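Local structure of SusD-like protein BACOVA_02651 (Bacteroides ovatus, 5E75) at residues Gln37-Ile40 against Val41-Ser45; Leu115-Ala118 against Cys119-Tyr123; Arg150-Asp153 against Val154-Phe157; Arg430-Pro433 against Asp434-Leu437. The protein binds polysaccharide at the cell surface and probably captures xyloglucan before it is transported into the periplasm for degradation. One frame throughout, in Å; residues are numbered along the deposited sequence.

Interaction 1 of 4, residues Gln37-Ile40 against Val41-Ser45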
# COMPACT_ATOMS: atom_id res chain seq x y z
N GLN A 37 -9.24 -5.41 -6.89
CA GLN A 37 -10.59 -5.07 -7.31
C GLN A 37 -11.48 -4.62 -6.16
O GLN A 37 -12.53 -4.02 -6.39
CB GLN A 37 -11.25 -6.23 -8.06
CG GLN A 37 -11.65 -7.41 -7.22
CD GLN A 37 -12.64 -8.31 -7.93
OE1 GLN A 37 -12.28 -9.38 -8.44
NE2 GLN A 37 -13.89 -7.88 -7.99
N ARG A 38 -11.08 -4.90 -4.93
CA ARG A 38 -11.91 -4.53 -3.80
C ARG A 38 -11.14 -4.40 -2.49
O ARG A 38 -11.07 -3.29 -1.94
CB ARG A 38 -13.04 -5.56 -3.63
CG ARG A 38 -14.15 -5.15 -2.66
CD ARG A 38 -15.49 -5.76 -3.09
NE ARG A 38 -15.99 -5.17 -4.33
CZ ARG A 38 -16.75 -4.08 -4.40
NH1 ARG A 38 -17.12 -3.43 -3.30
NH2 ARG A 38 -17.16 -3.63 -5.58
N SER A 39 -10.59 -5.50 -2.01
CA SER A 39 -10.08 -5.59 -0.65
C SER A 39 -8.86 -4.71 -0.35
O SER A 39 -8.61 -4.40 0.81
CB SER A 39 -9.78 -7.04 -0.29
OG SER A 39 -8.75 -7.58 -1.11
N ILE A 40 -8.11 -4.34 -1.38
CA ILE A 40 -6.96 -3.47 -1.19
C ILE A 40 -7.35 -2.21 -0.41
O ILE A 40 -6.57 -1.73 0.42
CB ILE A 40 -6.32 -3.14 -2.56
CG1 ILE A 40 -5.02 -2.37 -2.36
CG2 ILE A 40 -7.29 -2.36 -3.46
CD1 ILE A 40 -4.16 -2.26 -3.65
N VAL A 41 -8.55 -1.69 -0.65
CA VAL A 41 -8.97 -0.43 -0.04
C VAL A 41 -9.22 -0.56 1.48
O VAL A 41 -8.59 0.14 2.26
CB VAL A 41 -10.19 0.16 -0.79
CG1 VAL A 41 -10.75 1.41 -0.11
CG2 VAL A 41 -9.82 0.46 -2.24
N PRO A 42 -10.12 -1.46 1.91
CA PRO A 42 -10.34 -1.56 3.36
C PRO A 42 -9.16 -2.16 4.11
O PRO A 42 -8.94 -1.77 5.25
CB PRO A 42 -11.57 -2.48 3.46
CG PRO A 42 -11.59 -3.23 2.16
CD PRO A 42 -11.12 -2.24 1.15
N ILE A 43 -8.40 -3.06 3.52
CA ILE A 43 -7.30 -3.67 4.25
C ILE A 43 -6.09 -2.74 4.32
O ILE A 43 -5.54 -2.50 5.40
CB ILE A 43 -6.90 -5.03 3.65
CG1 ILE A 43 -8.06 -6.03 3.79
CG2 ILE A 43 -5.67 -5.56 4.36
CD1 ILE A 43 -7.79 -7.38 3.13
N GLY A 44 -5.66 -2.18 3.20
CA GLY A 44 -4.44 -1.40 3.19
C GLY A 44 -4.58 0.01 3.75
O GLY A 44 -3.67 0.52 4.43
N SER A 45 -5.72 0.65 3.46
CA SER A 45 -5.97 2.04 3.87
C SER A 45 -7.03 2.18 4.97
O SER A 45 -6.81 2.89 5.95
CB SER A 45 -6.35 2.92 2.67
OG SER A 45 -5.19 3.36 1.99

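Interaction 2 of 4, residues Leu115-Ala118 against Cys119-Tyr123. With EDO (1,2-ethanediol), chain C.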
# COMPACT_ATOMS: atom_id res chain seq x y z
N LEU A 115 10.04 -12.06 -7.19
CA LEU A 115 9.77 -10.75 -6.60
C LEU A 115 8.30 -10.60 -6.26
O LEU A 115 7.95 -10.12 -5.17
CB LEU A 115 10.21 -9.64 -7.56
CG LEU A 115 9.88 -8.18 -7.17
CD1 LEU A 115 10.48 -7.83 -5.83
CD2 LEU A 115 10.33 -7.16 -8.23
N MET A 116 7.43 -10.98 -7.18
CA MET A 116 6.00 -10.84 -6.94
C MET A 116 5.54 -11.79 -5.85
O MET A 116 4.73 -11.41 -5.00
CB MET A 116 5.18 -11.03 -8.21
CG MET A 116 5.42 -9.96 -9.24
SD MET A 116 4.97 -8.34 -8.64
CE MET A 116 5.19 -7.36 -10.12
N ARG A 117 6.06 -13.01 -5.85
CA ARG A 117 5.72 -13.97 -4.80
C ARG A 117 6.14 -13.43 -3.43
O ARG A 117 5.39 -13.55 -2.45
CB ARG A 117 6.41 -15.31 -5.11
CG ARG A 117 6.01 -16.44 -4.17
CD ARG A 117 6.50 -17.79 -4.65
NE ARG A 117 7.93 -17.93 -4.59
CZ ARG A 117 8.59 -18.98 -5.08
NH1 ARG A 117 7.94 -19.98 -5.68
NH2 ARG A 117 9.90 -19.03 -4.96
N ALA A 118 7.31 -12.82 -3.37
CA ALA A 118 7.78 -12.21 -2.13
C ALA A 118 6.86 -11.09 -1.68
O ALA A 118 6.51 -11.00 -0.51
CB ALA A 118 9.21 -11.68 -2.30
N CYS A 119 6.47 -10.22 -2.61
CA CYS A 119 5.55 -9.16 -2.24
C CYS A 119 4.23 -9.68 -1.72
O CYS A 119 3.70 -9.15 -0.74
CB CYS A 119 5.31 -8.22 -3.42
SG CYS A 119 6.75 -7.19 -3.88
N ALA A 120 3.66 -10.68 -2.37
CA ALA A 120 2.41 -11.26 -1.93
C ALA A 120 2.53 -11.83 -0.52
O ALA A 120 1.68 -11.56 0.33
CB ALA A 120 1.94 -12.32 -2.92
N TYR A 121 3.58 -12.60 -0.27
CA TYR A 121 3.77 -13.17 1.06
C TYR A 121 4.04 -12.08 2.10
O TYR A 121 3.60 -12.21 3.23
CB TYR A 121 4.85 -14.26 1.08
CG TYR A 121 4.33 -15.62 0.68
CD1 TYR A 121 3.34 -16.24 1.40
CD2 TYR A 121 4.82 -16.28 -0.44
CE1 TYR A 121 2.83 -17.47 1.04
CE2 TYR A 121 4.32 -17.52 -0.81
CZ TYR A 121 3.34 -18.12 -0.07
OH TYR A 121 2.84 -19.36 -0.44
N PHE A 122 4.73 -11.01 1.73
CA PHE A 122 5.00 -9.94 2.69
C PHE A 122 3.73 -9.20 3.07
O PHE A 122 3.54 -8.82 4.24
CB PHE A 122 6.09 -9.00 2.14
CG PHE A 122 6.64 -7.99 3.15
CD1 PHE A 122 6.90 -8.30 4.48
CD2 PHE A 122 6.96 -6.72 2.71
CE1 PHE A 122 7.43 -7.34 5.33
CE2 PHE A 122 7.49 -5.77 3.57
CZ PHE A 122 7.73 -6.09 4.86
N TYR A 123 2.81 -9.00 2.12
CA TYR A 123 1.50 -8.47 2.48
C TYR A 123 0.76 -9.45 3.41
O TYR A 123 0.24 -9.06 4.47
CB TYR A 123 0.64 -8.22 1.25
CG TYR A 123 1.01 -7.01 0.41
CD1 TYR A 123 1.14 -5.74 0.97
CD2 TYR A 123 1.19 -7.13 -0.97
CE1 TYR A 123 1.44 -4.66 0.19
CE2 TYR A 123 1.49 -6.04 -1.76
CZ TYR A 123 1.61 -4.79 -1.17
OH TYR A 123 1.91 -3.67 -1.93
C1 EDO C . 6.03 -4.44 0.11
O1 EDO C . 5.43 -3.56 1.06
C2 EDO C . 4.96 -5.25 -0.62
O2 EDO C . 4.61 -6.43 0.12

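Interaction 3 of 4, residues Arg150-Asp153 against Val154-Phe157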
# COMPACT_ATOMS: atom_id res chain seq x y z
N ARG A 150 5.22 -21.00 10.00
CA ARG A 150 5.42 -19.98 11.04
C ARG A 150 5.81 -18.64 10.45
O ARG A 150 6.36 -18.57 9.36
CB ARG A 150 6.50 -20.43 12.01
CG ARG A 150 6.24 -21.79 12.66
CD ARG A 150 7.49 -22.28 13.38
NE ARG A 150 8.57 -22.46 12.42
CZ ARG A 150 9.76 -22.99 12.69
NH1 ARG A 150 10.04 -23.44 13.91
NH2 ARG A 150 10.65 -23.10 11.72
N GLU A 151 5.51 -17.57 11.17
CA GLU A 151 5.92 -16.24 10.76
C GLU A 151 7.42 -16.18 10.39
O GLU A 151 7.78 -15.56 9.39
CB GLU A 151 5.55 -15.22 11.85
CG GLU A 151 4.03 -15.04 11.99
CD GLU A 151 3.60 -14.11 13.12
OE1 GLU A 151 4.45 -13.47 13.76
OE2 GLU A 151 2.38 -14.04 13.38
N GLU A 152 8.30 -16.81 11.18
CA GLU A 152 9.72 -16.77 10.85
C GLU A 152 10.02 -17.47 9.52
O GLU A 152 10.89 -17.01 8.79
CB GLU A 152 10.61 -17.34 11.97
CG GLU A 152 10.76 -16.42 13.19
CD GLU A 152 11.36 -15.06 12.83
OE1 GLU A 152 12.43 -15.06 12.17
OE2 GLU A 152 10.77 -14.01 13.19
N ASP A 153 9.33 -18.57 9.22
CA ASP A 153 9.49 -19.25 7.95
C ASP A 153 9.10 -18.33 6.80
O ASP A 153 9.76 -18.32 5.76
CB ASP A 153 8.60 -20.50 7.84
CG ASP A 153 8.95 -21.60 8.83
OD1 ASP A 153 10.10 -22.06 8.86
OD2 ASP A 153 8.01 -22.06 9.51
N VAL A 154 7.99 -17.61 6.97
CA VAL A 154 7.46 -16.74 5.94
C VAL A 154 8.48 -15.64 5.66
O VAL A 154 8.82 -15.38 4.50
CB VAL A 154 6.07 -16.17 6.30
CG1 VAL A 154 5.55 -15.26 5.20
CG2 VAL A 154 5.08 -17.31 6.51
N PHE A 155 9.05 -15.06 6.71
CA PHE A 155 10.12 -14.08 6.52
C PHE A 155 11.29 -14.65 5.71
O PHE A 155 11.78 -14.00 4.79
CB PHE A 155 10.67 -13.58 7.86
CG PHE A 155 10.01 -12.33 8.40
CD1 PHE A 155 10.14 -11.11 7.74
CD2 PHE A 155 9.33 -12.36 9.60
CE1 PHE A 155 9.56 -9.96 8.25
CE2 PHE A 155 8.76 -11.21 10.11
CZ PHE A 155 8.88 -10.01 9.44
N GLN A 156 11.76 -15.84 6.07
CA GLN A 156 12.90 -16.41 5.37
C GLN A 156 12.57 -16.70 3.90
O GLN A 156 13.40 -16.49 3.03
CB GLN A 156 13.38 -17.67 6.09
CG GLN A 156 14.65 -18.26 5.49
CD GLN A 156 15.84 -17.37 5.72
OE1 GLN A 156 16.14 -17.01 6.86
NE2 GLN A 156 16.52 -16.99 4.65
N PHE A 157 11.35 -17.15 3.63
CA PHE A 157 10.91 -17.46 2.27
C PHE A 157 10.93 -16.18 1.42
O PHE A 157 11.40 -16.16 0.29
CB PHE A 157 9.52 -18.09 2.36
CG PHE A 157 9.00 -18.66 1.07
CD1 PHE A 157 8.38 -17.85 0.14
CD2 PHE A 157 9.11 -20.01 0.81
CE1 PHE A 157 7.89 -18.37 -1.05
CE2 PHE A 157 8.63 -20.54 -0.37
CZ PHE A 157 8.01 -19.72 -1.30

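Interaction 4 of 4, residues Arg430-Pro433 against Asp434-Leu437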
# COMPACT_ATOMS: atom_id res chain seq x y z
N ARG A 430 4.04 -5.37 15.91
CA ARG A 430 4.84 -6.54 16.23
C ARG A 430 6.13 -6.19 16.97
O ARG A 430 6.72 -7.05 17.63
CB ARG A 430 5.13 -7.35 14.96
CG ARG A 430 4.13 -8.45 14.70
CD ARG A 430 4.49 -9.69 15.53
NE ARG A 430 3.61 -10.81 15.26
CZ ARG A 430 2.49 -11.08 15.90
NH1 ARG A 430 2.07 -10.29 16.89
NH2 ARG A 430 1.78 -12.15 15.57
N TYR A 431 6.55 -4.93 16.84
CA TYR A 431 7.75 -4.40 17.50
C TYR A 431 7.46 -3.80 18.89
O TYR A 431 8.09 -4.17 19.88
CB TYR A 431 8.35 -3.37 16.55
CG TYR A 431 9.40 -2.40 17.06
CD1 TYR A 431 10.36 -2.77 18.00
CD2 TYR A 431 9.46 -1.12 16.55
CE1 TYR A 431 11.32 -1.84 18.43
CE2 TYR A 431 10.40 -0.20 16.97
CZ TYR A 431 11.33 -0.57 17.89
OH TYR A 431 12.26 0.37 18.27
N LEU A 432 6.50 -2.87 18.94
CA LEU A 432 6.12 -2.17 20.17
C LEU A 432 4.61 -2.29 20.35
O LEU A 432 3.86 -1.35 20.11
CB LEU A 432 6.56 -0.71 20.09
CG LEU A 432 8.07 -0.46 20.02
CD1 LEU A 432 8.36 1.02 19.76
CD2 LEU A 432 8.79 -0.92 21.29
N PRO A 433 4.13 -3.47 20.77
CA PRO A 433 2.68 -3.68 20.81
C PRO A 433 1.92 -2.75 21.75
O PRO A 433 0.86 -2.28 21.40
CB PRO A 433 2.54 -5.15 21.24
CG PRO A 433 3.90 -5.54 21.77
CD PRO A 433 4.87 -4.72 21.01
N ASP A 434 2.46 -2.48 22.93
CA ASP A 434 1.75 -1.64 23.86
C ASP A 434 1.64 -0.22 23.32
O ASP A 434 0.58 0.39 23.39
CB ASP A 434 2.41 -1.67 25.25
CG ASP A 434 2.29 -3.02 25.91
OD1 ASP A 434 1.22 -3.66 25.77
OD2 ASP A 434 3.26 -3.46 26.55
N LYS A 435 2.73 0.32 22.78
CA LYS A 435 2.68 1.64 22.17
C LYS A 435 1.62 1.67 21.06
O LYS A 435 0.82 2.61 20.97
CB LYS A 435 4.03 2.01 21.56
CG LYS A 435 4.04 3.32 20.77
CD LYS A 435 5.34 3.51 20.00
CE LYS A 435 5.37 4.84 19.25
NZ LYS A 435 5.35 5.99 20.21
N MET A 436 1.64 0.69 20.17
CA MET A 436 0.73 0.76 19.04
C MET A 436 -0.73 0.49 19.39
O MET A 436 -1.61 1.06 18.77
CB MET A 436 1.19 -0.17 17.92
CG MET A 436 2.54 0.22 17.33
SD MET A 436 2.71 1.97 16.90
CE MET A 436 1.42 2.18 15.68
N LEU A 437 -1.01 -0.35 20.38
CA LEU A 437 -2.39 -0.51 20.81
C LEU A 437 -2.91 0.82 21.37
O LEU A 437 -4.05 1.21 21.12
CB LEU A 437 -2.52 -1.63 21.85
CG LEU A 437 -2.32 -3.04 21.29
CD1 LEU A 437 -2.28 -4.04 22.44
CD2 LEU A 437 -3.39 -3.42 20.28

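Interaction 1 of 4, residues Gln37-Ile40 against Val41-Ser45
With chi1 at -64°, Ile43 places CG1 anti to its own carbonyl carbon and back over Ser39, so that CD1 comes to rest 4.0 Å from Ser39 CB. This is the opening turn of helix 40-46, a short buried helix of the SusD fold. Ser39 O is occupied by the backbone of the same isoleucine: Ile43 N donates to it at 3.0 Å, nearly along the C=O axis, while Ile43 CG1 covers it from beside that bond. One residue earlier the turn is tighter, Val41 N reaching Arg38 O at 3.3 Å. Pro42 fits across both carbonyls, its CD 3.3 Å from Arg38 O, and its missing N-H breaks no helical bond this early in the helix, as a proline is tolerated in a first turn. The ring also packs on Asn71 of helix 70-95 and Phe60 of helix 58-62. Cutting the ring back to the methyl of an alanine here would probably open a gap between the Arg38 and Ser39 carbonyls and Phe60, and let the helix start flex. Ile40 CG2 and Val41 CG2 meet at 4.0 Å, their side chains crossing near a right angle. One step along the helix, Gly44 N bonds Ile40 O at 3.0 Å, arriving from above the carbonyl plane.

Interaction 2 of 4, residues Leu115-Ala118 against Cys119-Tyr123
From Leu115 to Phe122 the backbone is regular alpha-helix, Cys119, Ala120, Tyr121 and Phe122 each donating to the carbonyl four residues back, with Tyr121 N to Arg117 O the straightest at 168°. The turns belong to helix 103-125, in the TPR-like helical part of the SusD fold. Arg117 and Tyr121 lie side by side and point the same way: CG of the arginine, anti to its backbone N (chi1 -173°), touches Tyr121 CE2 at 3.9 Å. Their polar ends are held by other parts of the fold, the guanidinium by Asp161 and Asn87, the phenol by the carbonyl of Ile132. Around the helix, Cys119 SG packs on Leu115 CD1 at 4.3 Å. An ethanediol, probably from the crystallisation liquor, sits between Phe122 and Tyr123, its O2 3.4 Å above the Tyr123 ring plane, over the centre. A serine in place of Tyr123 would strip this floor from the diol and would probably leave Tyr423, which also meets the ring, with a gap beside it. Two donors converge on Cys119 O: Tyr123 N at 3.0 Å and the diol O2, also at 3.0 Å.

Interaction 3 of 4, residues Arg150-Asp153 against Val154-Phe157
Phe155 sets CD2 of its ring 3.6 Å from Glu151 O, in an oblique approach to the same oxygen that accepts Phe155 N in a regular helical bond. Glu152 bends back at both chi1 (-75°) and chi2 (-59°) and brings OE2 to 4.2 Å from Phe155 CD2, a loose, oblique approach. On another side of the turn Val154 presses CG2 to 3.4 Å from Arg150 O, which its own N-H also engages. Helix 151-168 starts at Glu151, with Arg150 at the N-cap position before it. Asp153, three residues on from the cap, folds back and receives Arg150 N on the anti lone pair of OD2, one half of a capping box. The Arg150 side chain returns to the same carboxylate side-on: NE meets OD2 of Asp153 at 3.0 Å, from above the carboxylate plane, and NH2 meets OD1 of Asp153 at 3.1 Å in an almost straight bond (176°). Asp153 CG lies at the guanidinium edge and in its plane, while the carboxylate is turned out of that plane. Deeper in, Val154 and Phe155 pack on Leu125 of helix 103-125, and Phe155 meets Trp197 edge-to-face. OD2 thus holds two donors from one residue, backbone and side chain, which ties the cap arginine to the first turn. A carboxylate at a helix N-terminus should also interact well with the helix dipole, and together with the arginine this probably keeps Asp153 ionised.

Interaction 4 of 4, residues Arg430-Pro433 against Asp434-Leu437
Leu432 and Pro433 start a new helical turn, their carbonyls taking Met436 N at 3.0 Å and Leu437 N at 2.9 Å respectively, just after Leu432 (phi/psi -128/75°) has turned the chain out of helix 421-431. Leu432 is the N-cap of helix 433-441, and Pro433 follows as its first residue, where a missing N-H breaks no helical bond. Across the turn Leu432 and Lys435 cross obliquely, CD1 of the leucine touching CD of the lysine at 3.9 Å. Lys435 runs extended, CG anti to the backbone N (chi1 174°), until it bends at its last torsion, and NZ ends in a salt bridge with Asp405 of helix 404-415. Leu432 also packs on the residue before it: CG stands 3.6 Å above the Tyr431 ring plane, over its centre. Met436 folds CG to 3.5 Å from Leu432 O before running on to Trp428 and Phe429 of the preceding helix, while Leu437 rests CG against Pro433 O at 3.3 Å. Apolar carbon therefore flanks both accepting carbonyls. This is a one-residue junction between two helices in the SusD-family region, with a proline at the N1 position, a place where proline is well tolerated.

Overall arrangement
The four contacts follow one another along the chain, each confined to a helix start, a helix turn or a junction. Interactions 1, 2 and 3 fall in the N-terminal family region, interaction 4 in the later SusD-family region. Interactions 2 and 3, with centres about 12 Å apart, touch where helices 103-125 and 151-168 pack: Phe157 CE1 lies 3.6 Å from Arg117 NE and also meets the Tyr121 ring. Interaction 3 reaches interaction 4, about 20 Å away between centres, through a salt bridge of Glu151 OE2 and Arg430 NH2 at 3.0 Å, which joins the two regions. Interaction 1 stands nearer the middle of the chain, its centre about 16 Å from that of interaction 2, without touching it.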